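Local structure of 23S rRNA (guanine(2535)-N(1))-methyltransferase (Streptomyces viridochromogenes, 1O9G) at residues A[110-115]-A[125-130]; A[64-69]-A[95-100]; A[219-224]-A[238-243]; A[56-61]-A[170-175]. The protein transfers a methyl group from S-adenosyl-L-methionine to N1 of a single guanosine in 23S ribosomal RNA and thereby confers resistance to the antibiotic avilamycin. The protein carries 3 engineered substitutions. All coordinates share one frame; numbering follows the deposited sequence.

Overall arrangement
Three of the four contacts gather at the mixed sheet of a Rossmann-like methyltransferase; contact 1 lies well away from it. Contact 4 joins the central parallel strands 53-57 and 171-175, and the long loop it closes holds contact 2 and then contact 1. Contact 2, its centre about 12 Å from that of contact 4, pairs helices 64-72 and 87-98; Leu65 and Leu69 also pack on Leu173 of contact 4. Helix 102-119 follows in the chain and leads out to contact 1, whose centre is about 29 Å from that of contact 4. Contact 3 comes last, near the antiparallel edge, about 43 Å from contact 1 between centres and on the opposite side of the chain's centre.

Contact 1: A[110-115]-A[125-130]; sequences LERREQ and LEAAQA
Two neighbouring arginines reach Ala127 and Ala128 by different torsions: Arg112 bends at chi2 (-54°), which folds CD back, while Arg113 runs extended from CG to NE, with chi2 at -169°. The bent chain of Arg112 wraps the methyl of Ala127, its CG lying 3.8 Å and its NE 3.6 Å from Ala127 CB. Nearer the backbone, Arg112 CB sits 3.9 Å from Ala128 CB. Arg113 reaches over the same alanine: its CG is 3.7 Å from Ala128 CB, and that methyl stands over the centre of one guanidinium face, 3.9 Å from CZ. Leu125 crosses Arg113 at about a right angle and brings CD2 to 4.0 Å from NH1. The two segments belong to successive helices, 102-119 and 122-140, which form an antiparallel helical hairpin; their local axes run 160° apart, and the small alanines let them approach closely at this point. The charged ends find their partners away from helix 122-140. Arg113 NH2 makes a salt bridge with Glu109, one turn back on its own helix, and Arg112 NH2 bonds to the carbonyl of Val20. Arg112 NH1 donates to Gln115 OE1 at 2.9 Å, with the acceptor nearly in the guanidinium plane.

Contact 2: A[64-69]-A[95-100]; sequences YLLTVL and KNLALL
Thr67, Asn96 and Leu97 carry this contact, and Thr67 gives up the most surface. Its side chain crosses that of Asn96 at about a right angle, with OG1 set 3.3 Å from Asn96 CB and CG2 resting 3.4 Å from the carbonyl O of Asn96. The torsion at chi1 (-62°) turns OG1 back beside its own backbone N, and the hydroxyl bonds to the carbonyl of Gly63, one turn earlier. Asn96 comes in beside the start of helix 64-72. Its ND2 lies 3.7 Å from Tyr64 N, but the two nitrogens do not bond to each other; Ser62 takes both, its carbonyl O bonding to Asn96 ND2 and its OG to Tyr64 N. At the other end of the amide, Asn96 OD1 accepts from the backbone N of His23. Leu97 CD2 lies 3.7 Å from Thr67 OG1 and makes the apolar contact with Leu66 CD2 at 4.1 Å. Leu100 extends this patch, its CD2 being 4.1 Å from Thr67 CG2. The contact joins two helices of the Rossmann-like fold that pack over strand 77-84: Leu66, Leu97 and Leu100 all touch that strand, and Leu97 and Leu100 also reach strand 147-151. No hydrogen bond runs directly between the segments. The polar groups of Thr67 and Asn96 are paired with backbone atoms of Gly63, Ser62 and His23, outside the two segments, so the interface itself is held by close packing, while Asn96 ties helix 87-98 to the turn that leads into helix 64-72.

Contact 3: A[219-224]-A[238-243]; sequences IPVAPV and VMVRAA. Engineered in segment 238-243: Met239 (natural residue Leu).
Methyl groups of Ile219, Val221 and Val224 meet those of Val238 and Val240, and the interaction across the contact is apolar throughout. Val238 CG1 is the busiest atom. With chi1 at 65° it occupies the crowded position between backbone N and carbonyl carbon, and there it meets Ile219 CG2 at 3.7 Å and Val221 CG1 at 3.8 Å. Ile219 crosses Val238 obliquely, whereas Val221 and Val238 slide past each other in opposite directions. Two residues along the strand, Val240 turns its CG1 to Val224 CG1 at 3.9 Å, their side chains crossing at about a right angle; Val221 CG2 is a looser neighbour of Val240 CG1 at 4.4 Å.

Polar bonds shape the loop without bridging the segments. Val224 N donates to Val221 O at 3.0 Å, closing a type VI turn round the cis peptide before Pro223, and this turn brings Val221 and Val224 to the same side. The carbonyl of Ile219 bonds to the guanidinium of Arg229. Between the two valines of the strand, the engineered selenomethionine Met239 points to the other face and touches Arg46.

Strand 235-241 runs between strands 209-214 and 228-232, antiparallel to both: Val238 and Val240 share backbone bonds with Val212 and Ile210, and Met239 with Glu228. The loop 219-224 lies across one face of this antiparallel part of the sheet, and where the strand gives way to helix 242-247, Val245 packs against both Val224 and Val240.

Contact 4: A[56-61]-A[170-175]; sequences WDPCCG and DVVLTD
Trp56 and Val172 pair in the parallel sheet at the centre of a Rossmann-like methyltransferase. Trp56 N donates to Val171 O at 2.9 Å, and Leu173 N returns a bond to Trp56 O at 3.1 Å. On the face that carries these two side chains, Trp56 CE3 lies 3.8 Å from Val172 CG2, and Pro58 CD is 3.6 Å from Val172 CG1; Leu200 of helix 190-203 covers all three residues. Beyond the last pair the strands part, and side chains take over. Thr174 OG1, anti to its backbone N at chi1 -164°, donates to Asp57 OD1 at 2.7 Å from the syn side. Cys59 N reaches the same oxygen from the anti side and the opposite face of the carboxylate plane, which makes an Asx turn and starts the loop toward Gly61. The sequence and position of this loop are consistent with the first motif of class I methyltransferases, which in relatives lines the S-adenosylmethionine site. Asp84 bonds to Gly61 N from the next strand. Water 1 gives a hydrogen to Asp57 OD2 at 2.6 Å and accepts from Asp175 N, filling in where the backbones separate. Farther out, water 2 bridges two carbonyls, 2.8 Å from Cys59 O and 2.6 Å from Asp175 O.

Contact 1: A[110-115]-A[125-130]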
loop_
_atom_site.group_PDB
_atom_site.type_symbol
_atom_site.label_atom_id
_atom_site.label_comp_id
_atom_site.label_asym_id
_atom_site.label_seq_id
_atom_site.Cartn_x
_atom_site.Cartn_y
_atom_site.Cartn_z
ATOM N N LEU A 110 -5.918 -21.565 -9.726
ATOM C CA LEU A 110 -5.681 -22.649 -10.675
ATOM C C LEU A 110 -4.209 -23.013 -10.651
ATOM O O LEU A 110 -3.868 -24.191 -10.674
ATOM C CB LEU A 110 -6.130 -22.284 -12.085
ATOM C CG LEU A 110 -5.912 -23.275 -13.209
ATOM C CD1 LEU A 110 -6.573 -24.613 -12.902
ATOM C CD2 LEU A 110 -6.471 -22.655 -14.481
ATOM N N GLU A 111 -3.327 -22.024 -10.634
ATOM C CA GLU A 111 -1.891 -22.268 -10.565
ATOM C C GLU A 111 -1.536 -23.119 -9.348
ATOM O O GLU A 111 -0.767 -24.073 -9.447
ATOM C CB GLU A 111 -1.092 -20.959 -10.522
ATOM C CG GLU A 111 0.406 -21.154 -10.362
ATOM C CD GLU A 111 1.212 -19.857 -10.379
ATOM O OE1 GLU A 111 0.789 -18.855 -9.755
ATOM O OE2 GLU A 111 2.276 -19.838 -11.023
ATOM N N ARG A 112 -2.089 -22.748 -8.195
ATOM C CA ARG A 112 -1.856 -23.462 -6.944
ATOM C C ARG A 112 -2.400 -24.894 -7.012
ATOM O O ARG A 112 -1.758 -25.827 -6.526
ATOM C CB ARG A 112 -2.468 -22.724 -5.760
ATOM C CG ARG A 112 -1.734 -21.458 -5.377
ATOM C CD ARG A 112 -0.271 -21.681 -5.140
ATOM N NE ARG A 112 0.387 -20.653 -4.352
ATOM C CZ ARG A 112 1.704 -20.544 -4.248
ATOM N NH1 ARG A 112 2.504 -21.328 -4.950
ATOM N NH2 ARG A 112 2.235 -19.630 -3.457
ATOM N N ARG A 113 -3.581 -25.079 -7.580
ATOM C CA ARG A 113 -4.140 -26.423 -7.757
ATOM C C ARG A 113 -3.291 -27.282 -8.664
ATOM O O ARG A 113 -3.094 -28.477 -8.378
ATOM C CB ARG A 113 -5.572 -26.371 -8.269
ATOM C CG ARG A 113 -6.528 -25.796 -7.264
ATOM C CD ARG A 113 -7.984 -25.957 -7.609
ATOM N NE ARG A 113 -8.790 -25.234 -6.641
ATOM C CZ ARG A 113 -9.079 -25.666 -5.416
ATOM N NH1 ARG A 113 -8.650 -26.843 -4.986
ATOM N NH2 ARG A 113 -9.808 -24.895 -4.608
ATOM N N GLU A 114 -2.753 -26.691 -9.734
ATOM C CA GLU A 114 -1.861 -27.414 -10.623
ATOM C C GLU A 114 -0.568 -27.815 -9.878
ATOM O O GLU A 114 -0.075 -28.926 -10.043
ATOM C CB GLU A 114 -1.561 -26.626 -11.892
ATOM C CG GLU A 114 -2.762 -26.500 -12.824
ATOM C CD GLU A 114 -2.535 -25.548 -13.992
ATOM O OE1 GLU A 114 -1.821 -24.519 -13.831
ATOM O OE2 GLU A 114 -3.097 -25.815 -15.079
ATOM N N GLN A 115 -0.029 -26.919 -9.066
ATOM C CA GLN A 115 1.155 -27.201 -8.268
ATOM C C GLN A 115 0.889 -28.312 -7.258
ATOM O O GLN A 115 1.758 -29.147 -7.008
ATOM C CB GLN A 115 1.644 -25.932 -7.565
ATOM C CG GLN A 115 2.296 -24.936 -8.500
ATOM C CD GLN A 115 2.577 -23.608 -7.836
ATOM O OE1 GLN A 115 1.789 -23.152 -7.036
ATOM N NE2 GLN A 115 3.720 -23.013 -8.145
ATOM N N LEU A 125 -2.546 -26.616 -1.605
ATOM C CA LEU A 125 -4.000 -26.651 -1.452
ATOM C C LEU A 125 -4.505 -25.667 -0.391
ATOM O O LEU A 125 -5.600 -25.145 -0.534
ATOM C CB LEU A 125 -4.487 -28.065 -1.136
ATOM C CG LEU A 125 -4.522 -29.029 -2.300
ATOM C CD1 LEU A 125 -5.063 -30.374 -1.820
ATOM C CD2 LEU A 125 -5.355 -28.500 -3.496
ATOM N N GLU A 126 -3.715 -25.410 0.639
ATOM C CA GLU A 126 -3.983 -24.347 1.614
ATOM C C GLU A 126 -4.038 -23.007 0.854
ATOM O O GLU A 126 -4.944 -22.200 1.079
ATOM C CB GLU A 126 -2.925 -24.310 2.728
ATOM C CG GLU A 126 -3.008 -25.450 3.757
ATOM C CD GLU A 126 -1.909 -25.400 4.834
ATOM O OE1 GLU A 126 -0.710 -25.588 4.515
ATOM O OE2 GLU A 126 -2.228 -25.180 6.008
ATOM N N ALA A 127 -3.133 -22.806 -0.097
ATOM C CA ALA A 127 -3.094 -21.571 -0.852
ATOM C C ALA A 127 -4.253 -21.481 -1.848
ATOM O O ALA A 127 -4.810 -20.411 -2.058
ATOM C CB ALA A 127 -1.771 -21.417 -1.572
ATOM N N ALA A 128 -4.598 -22.582 -2.509
ATOM C CA ALA A 128 -5.709 -22.571 -3.460
ATOM C C ALA A 128 -6.997 -22.188 -2.754
ATOM O O ALA A 128 -7.725 -21.365 -3.274
ATOM C CB ALA A 128 -5.845 -23.912 -4.159
ATOM N N GLN A 129 -7.269 -22.753 -1.577
ATOM C CA GLN A 129 -8.470 -22.418 -0.812
ATOM C C GLN A 129 -8.454 -20.961 -0.334
ATOM O O GLN A 129 -9.499 -20.322 -0.296
ATOM C CB GLN A 129 -8.693 -23.405 0.357
ATOM C CG GLN A 129 -7.691 -23.398 1.563
ATOM C CD GLN A 129 -7.948 -24.508 2.588
ATOM O OE1 GLN A 129 -7.298 -25.556 2.548
ATOM N NE2 GLN A 129 -8.893 -24.285 3.507
ATOM N N ALA A 130 -7.288 -20.443 0.028
ATOM C CA ALA A 130 -7.169 -19.036 0.411
ATOM C C ALA A 130 -7.552 -18.140 -0.783
ATOM O O ALA A 130 -8.233 -17.127 -0.629
ATOM C CB ALA A 130 -5.763 -18.717 0.914
#

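Contact 2: A[64-69]-A[95-100]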
loop_
_atom_site.group_PDB
_atom_site.type_symbol
_atom_site.label_atom_id
_atom_site.label_comp_id
_atom_site.label_asym_id
_atom_site.label_seq_id
_atom_site.Cartn_x
_atom_site.Cartn_y
_atom_site.Cartn_z
ATOM N N TYR A 64 2.774 -5.688 -2.597
ATOM C CA TYR A 64 2.102 -6.509 -1.606
ATOM C C TYR A 64 1.232 -5.617 -0.727
ATOM O O TYR A 64 0.081 -5.960 -0.425
ATOM C CB TYR A 64 3.151 -7.261 -0.770
ATOM C CG TYR A 64 2.542 -7.978 0.381
ATOM C CD1 TYR A 64 1.940 -9.216 0.202
ATOM C CD2 TYR A 64 2.564 -7.430 1.651
ATOM C CE1 TYR A 64 1.320 -9.871 1.260
ATOM C CE2 TYR A 64 1.973 -8.087 2.733
ATOM C CZ TYR A 64 1.365 -9.304 2.534
ATOM O OH TYR A 64 0.752 -9.962 3.570
ATOM N N LEU A 65 1.784 -4.509 -0.238
ATOM C CA LEU A 65 1.070 -3.636 0.666
ATOM C C LEU A 65 -0.233 -3.111 0.052
ATOM O O LEU A 65 -1.305 -3.181 0.655
ATOM C CB LEU A 65 1.963 -2.500 1.164
ATOM C CG LEU A 65 1.345 -1.428 2.048
ATOM C CD1 LEU A 65 0.627 -2.013 3.276
ATOM C CD2 LEU A 65 2.437 -0.438 2.477
ATOM N N LEU A 66 -0.146 -2.581 -1.144
ATOM C CA LEU A 66 -1.306 -2.024 -1.804
ATOM C C LEU A 66 -2.333 -3.092 -2.087
ATOM O O LEU A 66 -3.515 -2.835 -1.972
ATOM C CB LEU A 66 -0.886 -1.289 -3.089
ATOM C CG LEU A 66 -2.007 -0.562 -3.831
ATOM C CD1 LEU A 66 -2.580 0.560 -2.988
ATOM C CD2 LEU A 66 -1.493 -0.030 -5.117
ATOM N N THR A 67 -1.879 -4.288 -2.409
ATOM C CA THR A 67 -2.799 -5.362 -2.751
ATOM C C THR A 67 -3.526 -5.871 -1.501
ATOM O O THR A 67 -4.746 -6.125 -1.543
ATOM C CB THR A 67 -2.068 -6.500 -3.462
ATOM O OG1 THR A 67 -1.496 -6.007 -4.695
ATOM C CG2 THR A 67 -3.022 -7.593 -3.862
ATOM N N VAL A 68 -2.817 -5.989 -0.373
ATOM C CA VAL A 68 -3.428 -6.306 0.932
ATOM C C VAL A 68 -4.548 -5.305 1.206
ATOM O O VAL A 68 -5.657 -5.695 1.544
ATOM C CB VAL A 68 -2.408 -6.291 2.094
ATOM C CG1 VAL A 68 -3.070 -6.163 3.459
ATOM C CG2 VAL A 68 -1.560 -7.509 2.002
ATOM N N LEU A 69 -4.259 -4.016 1.048
ATOM C CA LEU A 69 -5.256 -3.014 1.337
ATOM C C LEU A 69 -6.415 -3.063 0.377
ATOM O O LEU A 69 -7.574 -2.928 0.763
ATOM C CB LEU A 69 -4.647 -1.649 1.375
ATOM C CG LEU A 69 -3.665 -1.450 2.530
ATOM C CD1 LEU A 69 -2.941 -0.117 2.321
ATOM C CD2 LEU A 69 -4.390 -1.484 3.886
ATOM N N LYS A 95 1.882 -8.566 -10.888
ATOM C CA LYS A 95 1.317 -9.867 -10.527
ATOM C C LYS A 95 0.418 -9.737 -9.310
ATOM O O LYS A 95 -0.643 -10.353 -9.243
ATOM C CB LYS A 95 2.401 -10.931 -10.266
ATOM C CG LYS A 95 3.137 -11.375 -11.495
ATOM C CD LYS A 95 4.087 -12.525 -11.162
ATOM C CE LYS A 95 3.394 -13.880 -11.117
ATOM N NZ LYS A 95 4.370 -14.988 -11.282
ATOM N N ASN A 96 0.827 -8.934 -8.339
ATOM C CA ASN A 96 -0.014 -8.741 -7.162
ATOM C C ASN A 96 -1.280 -7.986 -7.524
ATOM O O ASN A 96 -2.362 -8.377 -7.111
ATOM C CB ASN A 96 0.735 -8.082 -5.995
ATOM C CG ASN A 96 1.515 -9.066 -5.168
ATOM O OD1 ASN A 96 1.007 -10.147 -4.907
ATOM N ND2 ASN A 96 2.723 -8.700 -4.695
ATOM N N LEU A 97 -1.169 -6.919 -8.309
ATOM C CA LEU A 97 -2.362 -6.163 -8.685
ATOM C C LEU A 97 -3.348 -6.965 -9.535
ATOM O O LEU A 97 -4.534 -6.684 -9.545
ATOM C CB LEU A 97 -2.045 -4.858 -9.397
ATOM C CG LEU A 97 -1.444 -3.795 -8.529
ATOM C CD1 LEU A 97 -1.352 -2.542 -9.397
ATOM C CD2 LEU A 97 -2.173 -3.471 -7.282
ATOM N N ALA A 98 -2.842 -7.947 -10.272
ATOM C CA ALA A 98 -3.706 -8.846 -11.022
ATOM C C ALA A 98 -4.709 -9.552 -10.084
ATOM O O ALA A 98 -5.780 -9.954 -10.522
ATOM C CB ALA A 98 -2.893 -9.844 -11.810
ATOM N N LEU A 99 -4.349 -9.728 -8.816
ATOM C CA LEU A 99 -5.209 -10.352 -7.825
ATOM C C LEU A 99 -6.378 -9.492 -7.361
ATOM O O LEU A 99 -7.205 -9.955 -6.582
ATOM C CB LEU A 99 -4.375 -10.782 -6.606
ATOM C CG LEU A 99 -3.216 -11.732 -6.937
ATOM C CD1 LEU A 99 -2.376 -11.890 -5.703
ATOM C CD2 LEU A 99 -3.715 -13.065 -7.443
ATOM N N LEU A 100 -6.466 -8.264 -7.843
ATOM C CA LEU A 100 -7.570 -7.373 -7.488
ATOM C C LEU A 100 -8.793 -7.593 -8.359
ATOM O O LEU A 100 -9.753 -6.841 -8.237
ATOM C CB LEU A 100 -7.126 -5.920 -7.525
ATOM C CG LEU A 100 -6.068 -5.591 -6.492
ATOM C CD1 LEU A 100 -5.633 -4.183 -6.662
ATOM C CD2 LEU A 100 -6.565 -5.829 -5.056
#

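Contact 3: A[219-224]-A[238-243]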
loop_
_atom_site.group_PDB
_atom_site.type_symbol
_atom_site.label_atom_id
_atom_site.label_comp_id
_atom_site.label_asym_id
_atom_site.label_seq_id
_atom_site.Cartn_x
_atom_site.Cartn_y
_atom_site.Cartn_z
ATOM N N ILE A 219 9.493 9.687 12.173
ATOM C CA ILE A 219 9.797 10.171 10.834
ATOM C C ILE A 219 9.785 11.691 10.828
ATOM O O ILE A 219 8.793 12.290 11.210
ATOM C CB ILE A 219 8.772 9.607 9.840
ATOM C CG1 ILE A 219 8.977 8.093 9.709
ATOM C CG2 ILE A 219 8.903 10.294 8.467
ATOM C CD1 ILE A 219 7.803 7.355 9.097
ATOM N N PRO A 220 10.886 12.317 10.416
ATOM C CA PRO A 220 10.970 13.780 10.417
ATOM C C PRO A 220 10.095 14.414 9.321
ATOM O O PRO A 220 10.298 14.102 8.157
ATOM C CB PRO A 220 12.468 14.043 10.177
ATOM C CG PRO A 220 12.959 12.821 9.431
ATOM C CD PRO A 220 12.132 11.685 9.931
ATOM N N VAL A 221 9.155 15.285 9.695
ATOM C CA VAL A 221 8.360 16.054 8.721
ATOM C C VAL A 221 8.366 17.578 8.906
ATOM O O VAL A 221 7.963 18.303 7.990
ATOM C CB VAL A 221 6.872 15.574 8.642
ATOM C CG1 VAL A 221 6.798 14.118 8.217
ATOM C CG2 VAL A 221 6.133 15.784 9.961
ATOM N N ALA A 222 8.811 18.062 10.067
ATOM C CA ALA A 222 8.894 19.501 10.328
ATOM C C ALA A 222 9.586 20.187 9.152
ATOM O O ALA A 222 10.544 19.640 8.616
ATOM C CB ALA A 222 9.658 19.759 11.620
ATOM N N PRO A 223 9.130 21.373 8.738
ATOM C CA PRO A 223 8.135 22.176 9.458
ATOM C C PRO A 223 6.674 21.841 9.165
ATOM O O PRO A 223 5.813 22.522 9.712
ATOM C CB PRO A 223 8.447 23.597 8.975
ATOM C CG PRO A 223 8.928 23.410 7.564
ATOM C CD PRO A 223 9.573 22.046 7.502
ATOM N N VAL A 224 6.392 20.825 8.345
ATOM C CA VAL A 224 5.013 20.396 8.155
ATOM C C VAL A 224 4.523 19.869 9.498
ATOM O O VAL A 224 5.275 19.224 10.215
ATOM C CB VAL A 224 4.862 19.303 7.058
ATOM C CG1 VAL A 224 3.390 18.972 6.831
ATOM C CG2 VAL A 224 5.521 19.728 5.738
ATOM N N VAL A 238 3.779 8.305 10.020
ATOM C CA VAL A 238 3.349 9.685 10.179
ATOM C C VAL A 238 2.365 9.974 9.047
ATOM O O VAL A 238 2.495 9.442 7.962
ATOM C CB VAL A 238 4.552 10.665 10.183
ATOM C CG1 VAL A 238 5.265 10.686 8.850
ATOM C CG2 VAL A 238 4.086 12.048 10.607
HETATM N N MSE A 239 1.374 10.809 9.369
HETATM C CA MSE A 239 0.403 11.248 8.375
HETATM C C MSE A 239 0.355 12.757 8.342
HETATM O O MSE A 239 0.373 13.386 9.370
HETATM C CB MSE A 239 -0.999 10.778 8.767
HETATM C CG MSE A 239 -1.160 9.304 8.951
HETATM SE SE MSE A 239 -2.967 8.862 9.451
HETATM C CE MSE A 239 -3.544 10.596 10.215
ATOM N N VAL A 240 0.277 13.290 7.132
ATOM C CA VAL A 240 0.143 14.715 6.913
ATOM C C VAL A 240 -0.950 14.990 5.883
ATOM O O VAL A 240 -1.296 14.168 5.074
ATOM C CB VAL A 240 1.482 15.363 6.407
ATOM C CG1 VAL A 240 2.589 15.220 7.441
ATOM C CG2 VAL A 240 1.883 14.830 5.108
ATOM N N ARG A 241 -1.483 16.195 5.931
ATOM C CA ARG A 241 -2.456 16.625 4.972
ATOM C C ARG A 241 -1.774 17.355 3.826
ATOM O O ARG A 241 -0.920 18.191 4.070
ATOM C CB ARG A 241 -3.441 17.567 5.644
ATOM C CG ARG A 241 -4.466 18.121 4.686
ATOM C CD ARG A 241 -5.801 18.457 5.286
ATOM N NE ARG A 241 -6.384 17.360 6.034
ATOM C CZ ARG A 241 -6.542 17.318 7.352
ATOM N NH1 ARG A 241 -6.079 18.307 8.130
ATOM N NH2 ARG A 241 -7.163 16.263 7.909
ATOM N N ALA A 242 -2.225 17.108 2.612
ATOM C CA ALA A 242 -1.626 17.715 1.413
ATOM C C ALA A 242 -1.613 19.241 1.517
ATOM O O ALA A 242 -0.573 19.852 1.308
ATOM C CB ALA A 242 -2.344 17.265 0.171
ATOM N N ALA A 243 -2.735 19.838 1.904
ATOM C CA ALA A 243 -2.824 21.309 2.036
ATOM C C ALA A 243 -1.786 21.836 3.000
ATOM O O ALA A 243 -1.231 22.922 2.784
ATOM C CB ALA A 243 -4.199 21.726 2.483
#

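Contact 4: A[56-61]-A[170-175]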
loop_
_atom_site.group_PDB
_atom_site.type_symbol
_atom_site.label_atom_id
_atom_site.label_comp_id
_atom_site.label_asym_id
_atom_site.label_seq_id
_atom_site.Cartn_x
_atom_site.Cartn_y
_atom_site.Cartn_z
ATOM N N TRP A 56 -3.364 5.607 -3.399
ATOM C CA TRP A 56 -2.164 5.587 -4.219
ATOM C C TRP A 56 -0.973 5.177 -3.352
ATOM O O TRP A 56 -0.746 5.752 -2.285
ATOM C CB TRP A 56 -1.933 6.981 -4.768
ATOM C CG TRP A 56 -0.751 7.222 -5.663
ATOM C CD1 TRP A 56 -0.008 6.318 -6.362
ATOM C CD2 TRP A 56 -0.243 8.518 -6.011
ATOM N NE1 TRP A 56 0.936 6.972 -7.115
ATOM C CE2 TRP A 56 0.829 8.317 -6.910
ATOM C CE3 TRP A 56 -0.544 9.820 -5.605
ATOM C CZ2 TRP A 56 1.568 9.361 -7.434
ATOM C CZ3 TRP A 56 0.208 10.880 -6.139
ATOM C CH2 TRP A 56 1.242 10.635 -7.041
ATOM N N ASP A 57 -0.182 4.231 -3.874
ATOM C CA ASP A 57 1.115 3.895 -3.333
ATOM C C ASP A 57 2.159 4.236 -4.393
ATOM O O ASP A 57 2.312 3.507 -5.382
ATOM C CB ASP A 57 1.196 2.434 -2.952
ATOM C CG ASP A 57 2.468 2.093 -2.241
ATOM O OD1 ASP A 57 3.457 2.875 -2.323
ATOM O OD2 ASP A 57 2.551 1.053 -1.553
ATOM N N PRO A 58 2.820 5.390 -4.234
ATOM C CA PRO A 58 3.820 5.896 -5.189
ATOM C C PRO A 58 5.236 5.347 -5.004
ATOM O O PRO A 58 6.157 5.753 -5.726
ATOM C CB PRO A 58 3.819 7.399 -4.930
ATOM C CG PRO A 58 3.588 7.503 -3.453
ATOM C CD PRO A 58 2.598 6.377 -3.165
ATOM N N CYS A 59 5.417 4.458 -4.034
ATOM C CA CYS A 59 6.656 3.702 -3.866
ATOM C C CYS A 59 6.274 2.269 -3.626
ATOM O O CYS A 59 6.562 1.679 -2.594
ATOM C CB CYS A 59 7.521 4.201 -2.725
ATOM S SG CYS A 59 7.769 5.965 -2.662
ATOM N N CYS A 60 5.603 1.681 -4.606
ATOM C CA CYS A 60 4.855 0.481 -4.331
ATOM C C CYS A 60 5.674 -0.785 -4.111
ATOM O O CYS A 60 5.142 -1.757 -3.574
ATOM C CB CYS A 60 3.819 0.237 -5.439
ATOM S SG CYS A 60 4.492 -0.171 -7.058
ATOM N N GLY A 61 6.941 -0.800 -4.531
ATOM C CA GLY A 61 7.756 -1.978 -4.393
ATOM C C GLY A 61 7.105 -3.162 -5.044
ATOM O O GLY A 61 6.680 -3.075 -6.187
ATOM N N ASP A 170 -7.330 10.317 -2.518
ATOM C CA ASP A 170 -7.659 10.798 -1.185
ATOM C C ASP A 170 -6.640 10.371 -0.136
ATOM O O ASP A 170 -6.522 11.014 0.878
ATOM C CB ASP A 170 -9.038 10.293 -0.780
ATOM C CG ASP A 170 -10.072 10.508 -1.868
ATOM O OD1 ASP A 170 -10.486 11.669 -2.070
ATOM O OD2 ASP A 170 -10.451 9.590 -2.621
ATOM N N VAL A 171 -5.976 9.241 -0.364
ATOM C CA VAL A 171 -5.003 8.687 0.557
ATOM C C VAL A 171 -3.804 8.226 -0.243
ATOM O O VAL A 171 -3.957 7.537 -1.256
ATOM C CB VAL A 171 -5.582 7.508 1.384
ATOM C CG1 VAL A 171 -4.532 6.912 2.325
ATOM C CG2 VAL A 171 -6.822 7.956 2.186
ATOM N N VAL A 172 -2.630 8.627 0.219
ATOM C CA VAL A 172 -1.368 8.019 -0.169
ATOM C C VAL A 172 -0.899 7.215 1.042
ATOM O O VAL A 172 -0.925 7.694 2.165
ATOM C CB VAL A 172 -0.339 9.074 -0.514
ATOM C CG1 VAL A 172 1.084 8.441 -0.571
ATOM C CG2 VAL A 172 -0.712 9.766 -1.792
ATOM N N LEU A 173 -0.456 5.989 0.802
ATOM C CA LEU A 173 0.066 5.152 1.884
ATOM C C LEU A 173 1.231 4.388 1.294
ATOM O O LEU A 173 1.075 3.665 0.325
ATOM C CB LEU A 173 -1.016 4.241 2.457
ATOM C CG LEU A 173 -0.737 3.516 3.771
ATOM C CD1 LEU A 173 -2.051 3.077 4.424
ATOM C CD2 LEU A 173 0.167 2.322 3.603
ATOM N N THR A 174 2.415 4.591 1.865
ATOM C CA THR A 174 3.595 3.944 1.358
ATOM C C THR A 174 4.618 3.639 2.448
ATOM O O THR A 174 4.739 4.348 3.421
ATOM C CB THR A 174 4.181 4.792 0.218
ATOM O OG1 THR A 174 5.110 4.016 -0.534
ATOM C CG2 THR A 174 4.908 6.023 0.755
ATOM N N ASP A 175 5.326 2.543 2.238
ATOM C CA ASP A 175 6.445 2.117 3.039
ATOM C C ASP A 175 7.677 2.622 2.318
ATOM O O ASP A 175 7.895 2.317 1.137
ATOM C CB ASP A 175 6.438 0.581 3.129
ATOM C CG ASP A 175 7.438 0.024 4.104
ATOM O OD1 ASP A 175 7.892 0.736 5.023
ATOM O OD2 ASP A 175 7.849 -1.153 3.995
HETATM O O HOH W 1 4.855 0.932 -0.268
HETATM O O HOH W 2 8.827 1.182 -1.009
#